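PDB 3LHI: putative 6-phosphogluconolactonase from Neisseria gonorrhoeae, which probably hydrolyses 6-phospho-D-glucono-1,5-lactone to 6-phospho-D-gluconate, a step of the oxidative branch of the pentose phosphate pathway. Local coordinates for residues Leu217-Asn220 with Asn225-Val228; Gly160-His165 with Leu180-His185; Val63-Ala68 with Tyr88-Lys93; Gly28-Asp31 with Gly35-Leu38; Leu112-Val117 with Pro172-Ser177. One frame throughout, in Å; residues are numbered along the deposited sequence. Where two conformers were deposited one is given.

Interaction 1. Residues Leu217-Asn220 with Asn225-Val228; sequences LVLN and NCHV
Cys226 is the residue to follow here, since it reaches from the start of strand 226-231 to both Val218 and Leu219 at the end of helix 215-219. Its CB leaves the backbone in the direction of the helix and comes to 4.2 Å from CD2 of Leu219. One atom further on, SG lies 4.0 Å from that same Leu219 CD2 and 3.6 Å from CG1 of Val218, so the sulfur rests against one methyl from each of two consecutive helical residues. A chi1 of -68° turns SG beside the Cys226 backbone N and opposite its carbonyl carbon. A second conformer of this cysteine was deposited, so the sulfur contacts hold for the one described and are tentative. On the helix side, Val218 CG1 stands anti to its own N (chi1 175°), which sets that methyl toward the sulfur.

The backbones do not bond directly. Water 1 accepts from Cys226 N at 3.0 Å and lies 3.2 Å from Leu219 O, to which it can donate, bridging the last turn of the helix to the strand. Around this buried spot, Phe202 and Ala205 of helix 196-206 pack on Leu219, and Leu180 and Ile183 of helix 180-184 pack on Val218. Strand 226-231 itself runs parallel to both its sheet neighbours, strands 3-8 and 188-194.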
loop_
_atom_site.group_PDB
_atom_site.type_symbol
_atom_site.label_atom_id
_atom_site.label_comp_id
_atom_site.label_asym_id
_atom_site.label_seq_id
_atom_site.Cartn_x
_atom_site.Cartn_y
_atom_site.Cartn_z
ATOM N N LEU A 217 4.592 -12.702 6.254
ATOM C CA LEU A 217 3.952 -12.436 7.536
ATOM C C LEU A 217 2.522 -11.931 7.387
ATOM O O LEU A 217 1.724 -11.987 8.337
ATOM C CB LEU A 217 4.772 -11.470 8.380
ATOM C CG LEU A 217 6.238 -11.875 8.623
ATOM C CD1 LEU A 217 6.887 -10.809 9.509
ATOM C CD2 LEU A 217 6.359 -13.315 9.138
ATOM N N VAL A 218 2.214 -11.363 6.211
ATOM C CA VAL A 218 0.869 -10.961 5.863
ATOM C C VAL A 218 0.093 -12.154 5.350
ATOM O O VAL A 218 -1.017 -12.384 5.802
ATOM C CB VAL A 218 0.908 -9.833 4.816
ATOM C CG1 VAL A 218 -0.546 -9.476 4.347
ATOM C CG2 VAL A 218 1.700 -8.581 5.304
ATOM N N LEU A 219 0.656 -12.919 4.428
ATOM C CA LEU A 219 -0.013 -14.065 3.795
ATOM C C LEU A 219 -0.437 -15.103 4.830
ATOM O O LEU A 219 -1.501 -15.726 4.705
ATOM C CB LEU A 219 0.901 -14.718 2.738
ATOM C CG LEU A 219 1.252 -13.864 1.526
ATOM C CD1 LEU A 219 2.276 -14.611 0.644
ATOM C CD2 LEU A 219 0.004 -13.506 0.717
ATOM N N ASN A 220 0.368 -15.239 5.873
ATOM C CA ASN A 220 0.186 -16.256 6.916
ATOM C C ASN A 220 -0.454 -15.734 8.218
ATOM O O ASN A 220 -0.614 -16.480 9.198
ATOM C CB ASN A 220 1.553 -16.958 7.168
ATOM C CG ASN A 220 2.004 -17.816 5.965
ATOM O OD1 ASN A 220 1.459 -18.898 5.794
ATOM N ND2 ASN A 220 2.969 -17.318 5.104
ATOM N N ASN A 225 -6.992 -12.580 4.524
ATOM C CA ASN A 225 -7.240 -13.301 3.279
ATOM C C ASN A 225 -6.909 -12.384 2.107
ATOM O O ASN A 225 -7.764 -11.648 1.623
ATOM C CB ASN A 225 -8.702 -13.700 3.193
ATOM C CG ASN A 225 -9.022 -14.468 1.884
ATOM O OD1 ASN A 225 -8.170 -15.208 1.357
ATOM N ND2 ASN A 225 -10.247 -14.292 1.370
ATOM N N CYS A 226 -5.659 -12.433 1.652
ATOM C CA CYS A 226 -5.187 -11.542 0.584
ATOM C C CYS A 226 -5.708 -11.926 -0.795
ATOM O O CYS A 226 -5.565 -13.091 -1.223
ATOM C CB CYS A 226 -3.654 -11.531 0.477
ATOM S SG CYS A 226 -2.795 -10.816 1.814
ATOM N N HIS A 227 -6.258 -10.944 -1.509
ATOM C CA HIS A 227 -6.721 -11.167 -2.892
ATOM C C HIS A 227 -5.533 -10.809 -3.816
ATOM O O HIS A 227 -5.176 -9.643 -3.897
ATOM C CB HIS A 227 -7.935 -10.264 -3.140
ATOM C CG HIS A 227 -9.033 -10.439 -2.137
ATOM N ND1 HIS A 227 -10.008 -11.403 -2.300
ATOM C CD2 HIS A 227 -9.306 -9.803 -0.962
ATOM C CE1 HIS A 227 -10.846 -11.353 -1.273
ATOM N NE2 HIS A 227 -10.447 -10.389 -0.447
ATOM N N VAL A 228 -4.930 -11.810 -4.483
ATOM C CA VAL A 228 -3.693 -11.641 -5.209
ATOM C C VAL A 228 -3.999 -11.580 -6.722
ATOM O O VAL A 228 -4.708 -12.451 -7.248
ATOM C CB VAL A 228 -2.655 -12.746 -4.902
ATOM C CG1 VAL A 228 -1.352 -12.413 -5.647
ATOM C CG2 VAL A 228 -2.462 -12.930 -3.366
HETATM O O HOH W 1 -3.425 -13.715 3.183
#

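Interaction 2. Residues Gly160-His165 with Leu180-His185; sequences GVALVH and LDAIAH
Gly160 meets Asp181 first: its CA lies 3.6 Å from OD1 of Asp181. Water 2 joins the same two residues, 2.8 Å from Gly160 O and 2.7 Å from Asp181 OD1, and can donate to both. The carboxylate is held out to the loop because CG of Asp181 stands opposite its backbone N (chi1 178°). Val161 turns its side chain from the helix, while its O is bonded to Thr179 OG1. At Ala162 the chain comes close again, with its O 3.5 Å from CB of Ala182 and the two CB atoms of Ala162 and Ala182 4.2 Å apart. From Leu163 on, the strand leaves the helix behind. Just past the helix end, His185 grips Asp181 O twice, by its backbone N and by ND1, the latter at 2.7 Å in a nearly straight bond (164°) lying in the ring plane. The layout is that of a beta hairpin, strands 163-166 and 175-178, whose second strand runs straight into a short helix folded back beside the entry to the first.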
loop_
_atom_site.group_PDB
_atom_site.type_symbol
_atom_site.label_atom_id
_atom_site.label_comp_id
_atom_site.label_asym_id
_atom_site.label_seq_id
_atom_site.Cartn_x
_atom_site.Cartn_y
_atom_site.Cartn_z
ATOM N N GLY A 160 -1.042 -1.443 18.803
ATOM C CA GLY A 160 -1.828 -1.096 17.619
ATOM C C GLY A 160 -1.250 0.034 16.806
ATOM O O GLY A 160 -1.982 0.619 16.007
ATOM N N VAL A 161 0.016 0.397 17.013
ATOM C CA VAL A 161 0.589 1.564 16.354
ATOM C C VAL A 161 0.601 1.327 14.834
ATOM O O VAL A 161 0.933 0.233 14.331
ATOM C CB VAL A 161 1.998 1.919 16.888
ATOM C CG1 VAL A 161 2.701 2.984 16.000
ATOM C CG2 VAL A 161 1.867 2.313 18.365
ATOM N N ALA A 162 0.110 2.294 14.087
ATOM C CA ALA A 162 -0.209 2.065 12.689
ATOM C C ALA A 162 0.960 2.302 11.723
ATOM O O ALA A 162 0.938 1.732 10.627
ATOM C CB ALA A 162 -1.373 2.946 12.273
ATOM N N LEU A 163 1.863 3.218 12.073
ATOM C CA LEU A 163 2.900 3.658 11.140
ATOM C C LEU A 163 4.239 3.601 11.854
ATOM O O LEU A 163 4.322 3.843 13.081
ATOM C CB LEU A 163 2.659 5.091 10.642
ATOM C CG LEU A 163 1.366 5.312 9.884
ATOM C CD1 LEU A 163 1.145 6.813 9.537
ATOM C CD2 LEU A 163 1.274 4.468 8.604
ATOM N N VAL A 164 5.278 3.304 11.095
ATOM C CA VAL A 164 6.636 3.069 11.613
ATOM C C VAL A 164 7.667 3.662 10.611
ATOM O O VAL A 164 7.510 3.521 9.401
ATOM C CB VAL A 164 6.902 1.544 11.810
ATOM C CG1 VAL A 164 6.686 0.784 10.494
ATOM C CG2 VAL A 164 8.311 1.291 12.394
ATOM N N HIS A 165 8.713 4.299 11.138
ATOM C CA HIS A 165 9.886 4.694 10.342
ATOM C C HIS A 165 10.744 3.480 10.098
ATOM O O HIS A 165 11.155 2.803 11.034
ATOM C CB HIS A 165 10.663 5.755 11.114
ATOM C CG HIS A 165 12.032 6.030 10.586
ATOM N ND1 HIS A 165 13.094 6.319 11.432
ATOM C CD2 HIS A 165 12.539 5.971 9.332
ATOM C CE1 HIS A 165 14.168 6.508 10.674
ATOM N NE2 HIS A 165 13.864 6.266 9.411
ATOM N N LEU A 180 2.681 -4.197 10.340
ATOM C CA LEU A 180 1.994 -5.455 10.154
ATOM C C LEU A 180 0.583 -5.438 10.762
ATOM O O LEU A 180 -0.374 -5.916 10.140
ATOM C CB LEU A 180 2.828 -6.601 10.702
ATOM C CG LEU A 180 2.249 -7.983 10.525
ATOM C CD1 LEU A 180 1.951 -8.371 9.087
ATOM C CD2 LEU A 180 3.187 -8.993 11.199
ATOM N N ASP A 181 0.477 -4.869 11.964
ATOM C CA ASP A 181 -0.841 -4.773 12.636
ATOM C C ASP A 181 -1.818 -3.991 11.804
ATOM O O ASP A 181 -2.996 -4.377 11.683
ATOM C CB ASP A 181 -0.661 -4.146 14.027
ATOM C CG ASP A 181 -1.957 -3.973 14.766
ATOM O OD1 ASP A 181 -2.574 -2.899 14.633
ATOM O OD2 ASP A 181 -2.296 -4.903 15.495
ATOM N N ALA A 182 -1.401 -2.863 11.279
ATOM C CA ALA A 182 -2.269 -2.014 10.483
ATOM C C ALA A 182 -2.742 -2.757 9.234
ATOM O O ALA A 182 -3.926 -2.664 8.873
ATOM C CB ALA A 182 -1.565 -0.673 10.094
ATOM N N ILE A 183 -1.839 -3.467 8.578
ATOM C CA ILE A 183 -2.201 -4.242 7.398
ATOM C C ILE A 183 -3.179 -5.315 7.730
ATOM O O ILE A 183 -4.217 -5.470 7.062
ATOM C CB ILE A 183 -0.910 -4.851 6.731
ATOM C CG1 ILE A 183 -0.029 -3.728 6.226
ATOM C CG2 ILE A 183 -1.255 -5.899 5.670
ATOM C CD1 ILE A 183 1.409 -4.199 5.763
ATOM N N ALA A 184 -2.897 -6.055 8.811
ATOM C CA ALA A 184 -3.699 -7.204 9.184
ATOM C C ALA A 184 -5.132 -6.811 9.563
ATOM O O ALA A 184 -6.029 -7.655 9.417
ATOM C CB ALA A 184 -3.046 -7.965 10.322
ATOM N N HIS A 185 -5.312 -5.596 10.059
ATOM C CA HIS A 185 -6.625 -5.130 10.511
ATOM C C HIS A 185 -7.359 -4.294 9.483
ATOM O O HIS A 185 -8.373 -3.637 9.756
ATOM C CB HIS A 185 -6.537 -4.418 11.868
ATOM C CG HIS A 185 -6.146 -5.337 12.960
ATOM N ND1 HIS A 185 -4.830 -5.693 13.177
ATOM C CD2 HIS A 185 -6.896 -6.065 13.826
ATOM C CE1 HIS A 185 -4.784 -6.581 14.167
ATOM N NE2 HIS A 185 -6.027 -6.818 14.577
HETATM O O HOH W 2 -2.223 -0.461 13.423
#

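Interaction 3. Residues Val63-Ala68 with Tyr88-Lys93; sequences VGITLA and YLLKNK
Lys91 NZ donates to Tyr88 O at 3.0 Å, closing the loop from which Leu89 and Leu90 reach Ile65. The ammonium sits above the carbonyl plane, 36° out of it, and has a second partner in Asn51 OD1. Within this closure Leu90 is the centre of an inverse gamma turn, with a weak bond from Lys91 N to Leu89 O.

The contact itself is wholly apolar. Ile65 and Leu89 point at one another tip to tip, CG2 of Ile65 lying 4.0 Å from CD2 of Leu89. Leu90 instead slides past Ile65 in the opposite sense, bringing its CD2 to 3.7 Å from Ile65 CD1. Of the two leucines CG2 meets Leu89 alone, while CD1, at the end of an ethyl arm fully extended at chi2 (-180°), also lies 4.2 Å from Leu89 CD2. Phe50 and Leu53 of helix 47-54 pack on Leu89, Val85 of helix 81-88 and Trp99 on Leu90. Ile65 belongs to strand 63-71, which is parallel to strands 36-40 and 98-99 and antiparallel to strand 175-178.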
loop_
_atom_site.group_PDB
_atom_site.type_symbol
_atom_site.label_atom_id
_atom_site.label_comp_id
_atom_site.label_asym_id
_atom_site.label_seq_id
_atom_site.Cartn_x
_atom_site.Cartn_y
_atom_site.Cartn_z
ATOM N N VAL A 63 -14.465 9.267 -0.036
ATOM C CA VAL A 63 -13.376 8.302 0.043
ATOM C C VAL A 63 -12.102 9.052 0.359
ATOM O O VAL A 63 -11.743 10.039 -0.311
ATOM C CB VAL A 63 -13.215 7.545 -1.275
ATOM C CG1 VAL A 63 -12.033 6.551 -1.192
ATOM C CG2 VAL A 63 -14.517 6.840 -1.645
ATOM N N GLY A 64 -11.405 8.620 1.397
ATOM C CA GLY A 64 -10.054 9.093 1.682
ATOM C C GLY A 64 -9.071 8.175 1.007
ATOM O O GLY A 64 -9.291 6.977 0.987
ATOM N N ILE A 65 -8.024 8.752 0.411
ATOM C CA ILE A 65 -6.966 7.972 -0.217
ATOM C C ILE A 65 -5.651 8.322 0.461
ATOM O O ILE A 65 -5.355 9.484 0.736
ATOM C CB ILE A 65 -6.860 8.236 -1.761
ATOM C CG1 ILE A 65 -8.173 7.858 -2.426
ATOM C CG2 ILE A 65 -5.672 7.394 -2.340
ATOM C CD1 ILE A 65 -8.216 8.049 -3.926
ATOM N N THR A 66 -4.863 7.294 0.723
ATOM C CA THR A 66 -3.568 7.452 1.327
ATOM C C THR A 66 -2.640 6.353 0.808
ATOM O O THR A 66 -2.958 5.616 -0.120
ATOM C CB THR A 66 -3.707 7.380 2.859
ATOM O OG1 THR A 66 -2.518 7.926 3.482
ATOM C CG2 THR A 66 -4.001 5.958 3.412
ATOM N N LEU A 67 -1.462 6.300 1.411
ATOM C CA LEU A 67 -0.413 5.369 1.045
ATOM C C LEU A 67 -0.153 4.282 2.048
ATOM O O LEU A 67 -0.241 4.537 3.254
ATOM C CB LEU A 67 0.898 6.152 0.882
ATOM C CG LEU A 67 0.914 7.234 -0.152
ATOM C CD1 LEU A 67 2.156 8.130 -0.055
ATOM C CD2 LEU A 67 0.813 6.611 -1.510
ATOM N N ALA A 68 0.240 3.124 1.566
ATOM C CA ALA A 68 0.700 2.032 2.443
ATOM C C ALA A 68 2.092 2.353 2.997
ATOM O O ALA A 68 2.462 1.841 4.066
ATOM C CB ALA A 68 0.771 0.730 1.656
ATOM N N TYR A 88 -1.121 9.815 -11.261
ATOM C CA TYR A 88 -1.809 8.734 -11.924
ATOM C C TYR A 88 -3.143 8.330 -11.374
ATOM O O TYR A 88 -3.901 7.681 -12.069
ATOM C CB TYR A 88 -0.877 7.530 -12.019
ATOM C CG TYR A 88 0.407 7.709 -12.821
ATOM C CD1 TYR A 88 0.390 7.735 -14.204
ATOM C CD2 TYR A 88 1.640 7.779 -12.183
ATOM C CE1 TYR A 88 1.543 7.818 -14.913
ATOM C CE2 TYR A 88 2.799 7.862 -12.908
ATOM C CZ TYR A 88 2.731 7.828 -14.273
ATOM O OH TYR A 88 3.947 7.859 -14.971
ATOM N N LEU A 89 -3.424 8.638 -10.107
ATOM C CA LEU A 89 -4.684 8.239 -9.481
ATOM C C LEU A 89 -5.632 9.399 -9.203
ATOM O O LEU A 89 -6.822 9.246 -9.427
ATOM C CB LEU A 89 -4.378 7.481 -8.161
ATOM C CG LEU A 89 -5.635 6.978 -7.387
ATOM C CD1 LEU A 89 -6.563 6.067 -8.221
ATOM C CD2 LEU A 89 -5.143 6.233 -6.087
ATOM N N LEU A 90 -5.124 10.508 -8.684
ATOM C CA LEU A 90 -6.002 11.613 -8.254
ATOM C C LEU A 90 -6.330 12.511 -9.441
ATOM O O LEU A 90 -5.883 13.652 -9.544
ATOM C CB LEU A 90 -5.382 12.393 -7.113
ATOM C CG LEU A 90 -5.045 11.575 -5.851
ATOM C CD1 LEU A 90 -4.407 12.470 -4.811
ATOM C CD2 LEU A 90 -6.250 10.819 -5.275
ATOM N N LYS A 91 -7.123 11.937 -10.321
ATOM C CA LYS A 91 -7.499 12.505 -11.626
ATOM C C LYS A 91 -8.800 11.844 -11.995
ATOM O O LYS A 91 -9.238 10.870 -11.403
ATOM C CB LYS A 91 -6.431 12.254 -12.675
ATOM C CG LYS A 91 -6.286 10.825 -13.010
ATOM C CD LYS A 91 -5.171 10.566 -14.012
ATOM C CE LYS A 91 -5.312 9.102 -14.534
ATOM N NZ LYS A 91 -4.059 8.472 -14.978
ATOM N N ASN A 92 -9.438 12.341 -13.079
ATOM C CA ASN A 92 -10.729 11.800 -13.498
ATOM C C ASN A 92 -11.699 11.867 -12.287
ATOM O O ASN A 92 -11.650 12.845 -11.551
ATOM C CB ASN A 92 -10.593 10.401 -14.095
ATOM C CG ASN A 92 -9.736 10.374 -15.342
ATOM O OD1 ASN A 92 -9.863 11.236 -16.217
ATOM N ND2 ASN A 92 -8.853 9.379 -15.430
ATOM N N LYS A 93 -12.562 10.878 -12.106
ATOM C CA LYS A 93 -13.551 10.954 -11.060
ATOM C C LYS A 93 -12.868 10.940 -9.654
ATOM O O LYS A 93 -13.358 11.559 -8.725
ATOM C CB LYS A 93 -14.530 9.786 -11.172
ATOM C CG LYS A 93 -15.276 9.673 -12.521
ATOM C CD LYS A 93 -16.190 10.723 -12.717
ATOM C CE LYS A 93 -17.226 10.348 -13.884
ATOM N NZ LYS A 93 -18.084 11.492 -14.191
#

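Interaction 4. Residues Gly28-Asp31 with Gly35-Leu38; sequences GALD and GAVL
Between segments 28-31 and 35-38 the CA atoms come nearest at Leu30 and Gly35, 4.8 Å apart, just before strand 36-40 begins; Ala29 and Ala36 come next, at 5.5 Å between CA atoms. The chain makes its turn from helix to strand within a few residues, and Gly35 leads into the strand in an almost fully extended conformation (phi -167°, psi 160°). Ala29 O and Gly35 O stand 3.5 Å from one another, two acceptors with no bond between them.

Of the side chains, the two alanine methyls touch, CB of Ala29 lying 3.7 Å from CB of Ala36. Leu30 starts off beside the strand, but its CD2 swings in to rest 3.7 Å from CA of Gly35 and reaches CB of Ala36 at 4.4 Å. The strand spends its backbone bonds elsewhere: Ala36 and Leu38 pair with Gly64, and Val37 N bonds to Asp129 OD2. What joins helix to strand here is therefore van der Waals contact of two alanine methyls and a leucine methyl laid on a glycine, without any direct hydrogen bond.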
loop_
_atom_site.group_PDB
_atom_site.type_symbol
_atom_site.label_atom_id
_atom_site.label_comp_id
_atom_site.label_asym_id
_atom_site.label_seq_id
_atom_site.Cartn_x
_atom_site.Cartn_y
_atom_site.Cartn_z
ATOM N N GLY A 28 -18.752 -1.315 -1.070
ATOM C CA GLY A 28 -19.290 -1.999 0.112
ATOM C C GLY A 28 -19.079 -1.192 1.385
ATOM O O GLY A 28 -20.004 -1.083 2.215
ATOM N N ALA A 29 -17.890 -0.572 1.541
ATOM C CA ALA A 29 -17.626 0.309 2.644
ATOM C C ALA A 29 -18.523 1.537 2.604
ATOM O O ALA A 29 -19.112 1.908 3.610
ATOM C CB ALA A 29 -16.164 0.689 2.686
ATOM N N LEU A 30 -18.703 2.156 1.450
ATOM C CA LEU A 30 -19.561 3.302 1.315
ATOM C C LEU A 30 -21.029 2.922 1.691
ATOM O O LEU A 30 -21.690 3.683 2.373
ATOM C CB LEU A 30 -19.554 3.862 -0.110
ATOM C CG LEU A 30 -18.245 4.578 -0.486
ATOM C CD1 LEU A 30 -18.207 4.745 -2.020
ATOM C CD2 LEU A 30 -18.053 5.919 0.230
ATOM N N ASP A 31 -21.484 1.754 1.252
ATOM C CA ASP A 31 -22.832 1.278 1.560
ATOM C C ASP A 31 -22.975 1.078 3.079
ATOM O O ASP A 31 -24.029 1.371 3.646
ATOM C CB ASP A 31 -23.100 -0.046 0.866
ATOM C CG ASP A 31 -23.280 0.095 -0.631
ATOM O OD1 ASP A 31 -23.437 1.226 -1.108
ATOM O OD2 ASP A 31 -23.262 -0.983 -1.291
ATOM N N GLY A 35 -18.616 6.175 4.074
ATOM C CA GLY A 35 -17.261 6.644 3.813
ATOM C C GLY A 35 -16.370 5.454 3.720
ATOM O O GLY A 35 -16.707 4.363 4.131
ATOM N N ALA A 36 -15.213 5.672 3.077
ATOM C CA ALA A 36 -14.225 4.599 2.911
ATOM C C ALA A 36 -12.857 5.198 2.897
ATOM O O ALA A 36 -12.700 6.369 2.512
ATOM C CB ALA A 36 -14.471 3.830 1.628
ATOM N N VAL A 37 -11.869 4.421 3.310
ATOM C CA VAL A 37 -10.444 4.794 3.216
ATOM C C VAL A 37 -9.724 3.724 2.413
ATOM O O VAL A 37 -9.805 2.527 2.726
ATOM C CB VAL A 37 -9.817 5.010 4.581
ATOM C CG1 VAL A 37 -8.265 5.246 4.447
ATOM C CG2 VAL A 37 -10.516 6.162 5.307
ATOM N N LEU A 38 -9.035 4.178 1.353
ATOM C CA LEU A 38 -8.237 3.329 0.476
ATOM C C LEU A 38 -6.742 3.675 0.688
ATOM O O LEU A 38 -6.358 4.871 0.621
ATOM C CB LEU A 38 -8.584 3.719 -0.972
ATOM C CG LEU A 38 -7.723 3.120 -2.095
ATOM C CD1 LEU A 38 -7.955 1.598 -2.151
ATOM C CD2 LEU A 38 -7.985 3.755 -3.448
#

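Interaction 5. Residues Leu112-Val117 with Pro172-Ser177; sequences LHPDAV and PHERIS
Pro114 and Glu174 cross obliquely, the proline ring meeting the aliphatic part of the glutamate, with the CG atoms of Pro114 and Glu174 4.2 Å apart. Glu174 bends at chi2 (-56°), and its carboxylate is engaged elsewhere: OE1 is hydrogen-bonded to Thr167 OG1 and to His165 NE2. His165 also packs on Pro114, so proline, histidine and glutamate form one group. Ile176 reaches the helix one turn further on, at Val117: with chi1 and chi2 both near 180°, its CD1 comes to 4.2 Å from Val117 O, a contact that holds for one of two deposited conformers and is tentative.

Glu174 and Ile176 thus face the first turn of helix 114-124, while Arg175 between them points away, the alternation expected along an extended strand. Strand 175-178 is antiparallel to both its neighbours, strands 63-71 and 163-166, and the helix packs on it, Val118 and Ala121 also touching Ile176. On the far side, Arg175 grips Pro172 O side-on, its NE 3.1 Å and its NH2 2.8 Å from that oxygen, which lies close to the guanidinium plane. NE adds a weak bond to His173 O at 3.0 Å. Pro172 CB sits over one face of the His173 ring, near its rim.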
loop_
_atom_site.group_PDB
_atom_site.type_symbol
_atom_site.label_atom_id
_atom_site.label_comp_id
_atom_site.label_asym_id
_atom_site.label_seq_id
_atom_site.Cartn_x
_atom_site.Cartn_y
_atom_site.Cartn_z
ATOM N N LEU A 112 12.692 17.612 6.766
ATOM C CA LEU A 112 11.994 16.356 6.917
ATOM C C LEU A 112 12.884 15.510 7.802
ATOM O O LEU A 112 13.999 15.105 7.405
ATOM C CB LEU A 112 11.774 15.685 5.556
ATOM C CG LEU A 112 10.713 16.354 4.680
ATOM C CD1 LEU A 112 10.746 15.709 3.253
ATOM C CD2 LEU A 112 9.309 16.313 5.292
ATOM N N HIS A 113 12.477 15.371 9.036
ATOM C CA HIS A 113 13.145 14.518 9.993
ATOM C C HIS A 113 12.231 13.353 10.323
ATOM O O HIS A 113 11.106 13.589 10.692
ATOM C CB HIS A 113 13.431 15.305 11.264
ATOM C CG HIS A 113 14.128 16.593 11.016
ATOM N ND1 HIS A 113 15.448 16.659 10.641
ATOM C CD2 HIS A 113 13.647 17.856 10.958
ATOM C CE1 HIS A 113 15.774 17.921 10.432
ATOM N NE2 HIS A 113 14.694 18.669 10.604
ATOM N N PRO A 114 12.729 12.120 10.174
ATOM C CA PRO A 114 11.825 10.959 10.236
ATOM C C PRO A 114 10.910 10.929 11.467
ATOM O O PRO A 114 9.752 10.583 11.316
ATOM C CB PRO A 114 12.778 9.766 10.183
ATOM C CG PRO A 114 13.885 10.217 9.324
ATOM C CD PRO A 114 14.080 11.704 9.693
ATOM N N ASP A 115 11.400 11.259 12.656
ATOM C CA ASP A 115 10.553 11.116 13.846
ATOM C C ASP A 115 9.369 12.086 13.770
ATOM O O ASP A 115 8.218 11.742 14.098
ATOM C CB ASP A 115 11.340 11.420 15.139
ATOM C CG ASP A 115 12.348 10.353 15.481
ATOM O OD1 ASP A 115 12.291 9.256 14.890
ATOM O OD2 ASP A 115 13.176 10.617 16.390
ATOM N N ALA A 116 9.660 13.306 13.336
ATOM C CA ALA A 116 8.626 14.343 13.207
ATOM C C ALA A 116 7.699 13.964 12.069
ATOM O O ALA A 116 6.520 14.212 12.148
ATOM C CB ALA A 116 9.271 15.710 12.954
ATOM N N VAL A 117 8.236 13.372 10.999
ATOM C CA VAL A 117 7.403 12.942 9.880
ATOM C C VAL A 117 6.395 11.858 10.329
ATOM O O VAL A 117 5.219 11.905 9.982
ATOM C CB VAL A 117 8.275 12.503 8.690
ATOM C CG1 VAL A 117 7.410 11.785 7.617
ATOM C CG2 VAL A 117 9.033 13.733 8.098
ATOM N N PRO A 172 16.923 3.049 -1.411
ATOM C CA PRO A 172 17.132 4.380 -0.895
ATOM C C PRO A 172 15.953 4.966 -0.129
ATOM O O PRO A 172 14.811 4.582 -0.368
ATOM C CB PRO A 172 17.402 5.206 -2.155
ATOM C CG PRO A 172 16.652 4.529 -3.178
ATOM C CD PRO A 172 16.799 3.051 -2.888
ATOM N N HIS A 173 16.275 5.956 0.678
ATOM C CA HIS A 173 15.391 6.847 1.381
ATOM C C HIS A 173 14.826 6.196 2.654
ATOM O O HIS A 173 14.364 5.077 2.645
ATOM C CB HIS A 173 14.223 7.354 0.531
ATOM C CG HIS A 173 14.627 7.935 -0.783
ATOM N ND1 HIS A 173 15.512 9.006 -0.872
ATOM C CD2 HIS A 173 14.282 7.603 -2.057
ATOM C CE1 HIS A 173 15.655 9.311 -2.164
ATOM N NE2 HIS A 173 14.949 8.464 -2.900
ATOM N N GLU A 174 14.841 6.952 3.724
ATOM C CA GLU A 174 14.085 6.590 4.922
ATOM C C GLU A 174 12.632 6.522 4.516
ATOM O O GLU A 174 12.190 7.246 3.616
ATOM C CB GLU A 174 14.300 7.620 6.032
ATOM C CG GLU A 174 15.734 7.839 6.422
ATOM C CD GLU A 174 16.426 6.570 6.839
ATOM O OE1 GLU A 174 15.822 5.764 7.588
ATOM O OE2 GLU A 174 17.618 6.342 6.450
ATOM N N ARG A 175 11.879 5.663 5.196
ATOM C CA ARG A 175 10.495 5.407 4.859
ATOM C C ARG A 175 9.573 5.558 6.048
ATOM O O ARG A 175 9.989 5.347 7.224
ATOM C CB ARG A 175 10.337 3.953 4.382
ATOM C CG ARG A 175 11.313 3.496 3.316
ATOM C CD ARG A 175 11.197 4.310 2.054
ATOM N NE ARG A 175 12.127 3.874 0.995
ATOM C CZ ARG A 175 11.860 2.953 0.097
ATOM N NH1 ARG A 175 10.663 2.347 0.049
ATOM N NH2 ARG A 175 12.774 2.679 -0.833
ATOM N N ILE A 176 8.312 5.780 5.739
ATOM C CA ILE A 176 7.245 5.635 6.700
ATOM C C ILE A 176 6.328 4.554 6.134
ATOM O O ILE A 176 5.902 4.663 4.980
ATOM C CB ILE A 176 6.543 6.988 7.035
ATOM C CG1 ILE A 176 5.387 6.766 8.011
ATOM C CG2 ILE A 176 6.107 7.759 5.774
ATOM C CD1 ILE A 176 4.692 8.056 8.376
ATOM N N SER A 177 6.036 3.523 6.946
ATOM C CA SER A 177 5.280 2.336 6.529
ATOM C C SER A 177 4.139 2.057 7.455
ATOM O O SER A 177 4.234 2.200 8.680
ATOM C CB SER A 177 6.147 1.120 6.519
ATOM O OG SER A 177 5.561 -0.003 5.912
#

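In the fold
All five contacts reach one mixed sheet, consistent with the Rossmann-like clan of this family. Interaction 4 comes first along the chain, then interaction 3, and the two touch, 13 Å between centres, through the neighbouring parallel strands 36-40 and 63-71. Interactions 2 and 5 alternate along the chain: strands 163-166 and 175-178 are hydrogen-bonded side by side, and the second leads into helix 180-184. Interaction 1 comes last and touches interaction 2, 15 Å between centres, where helices 180-184 and 215-219 meet. Interactions 4 and 5 lie farthest apart, 29 Å between centres, so the contacts are spread over much of the chain.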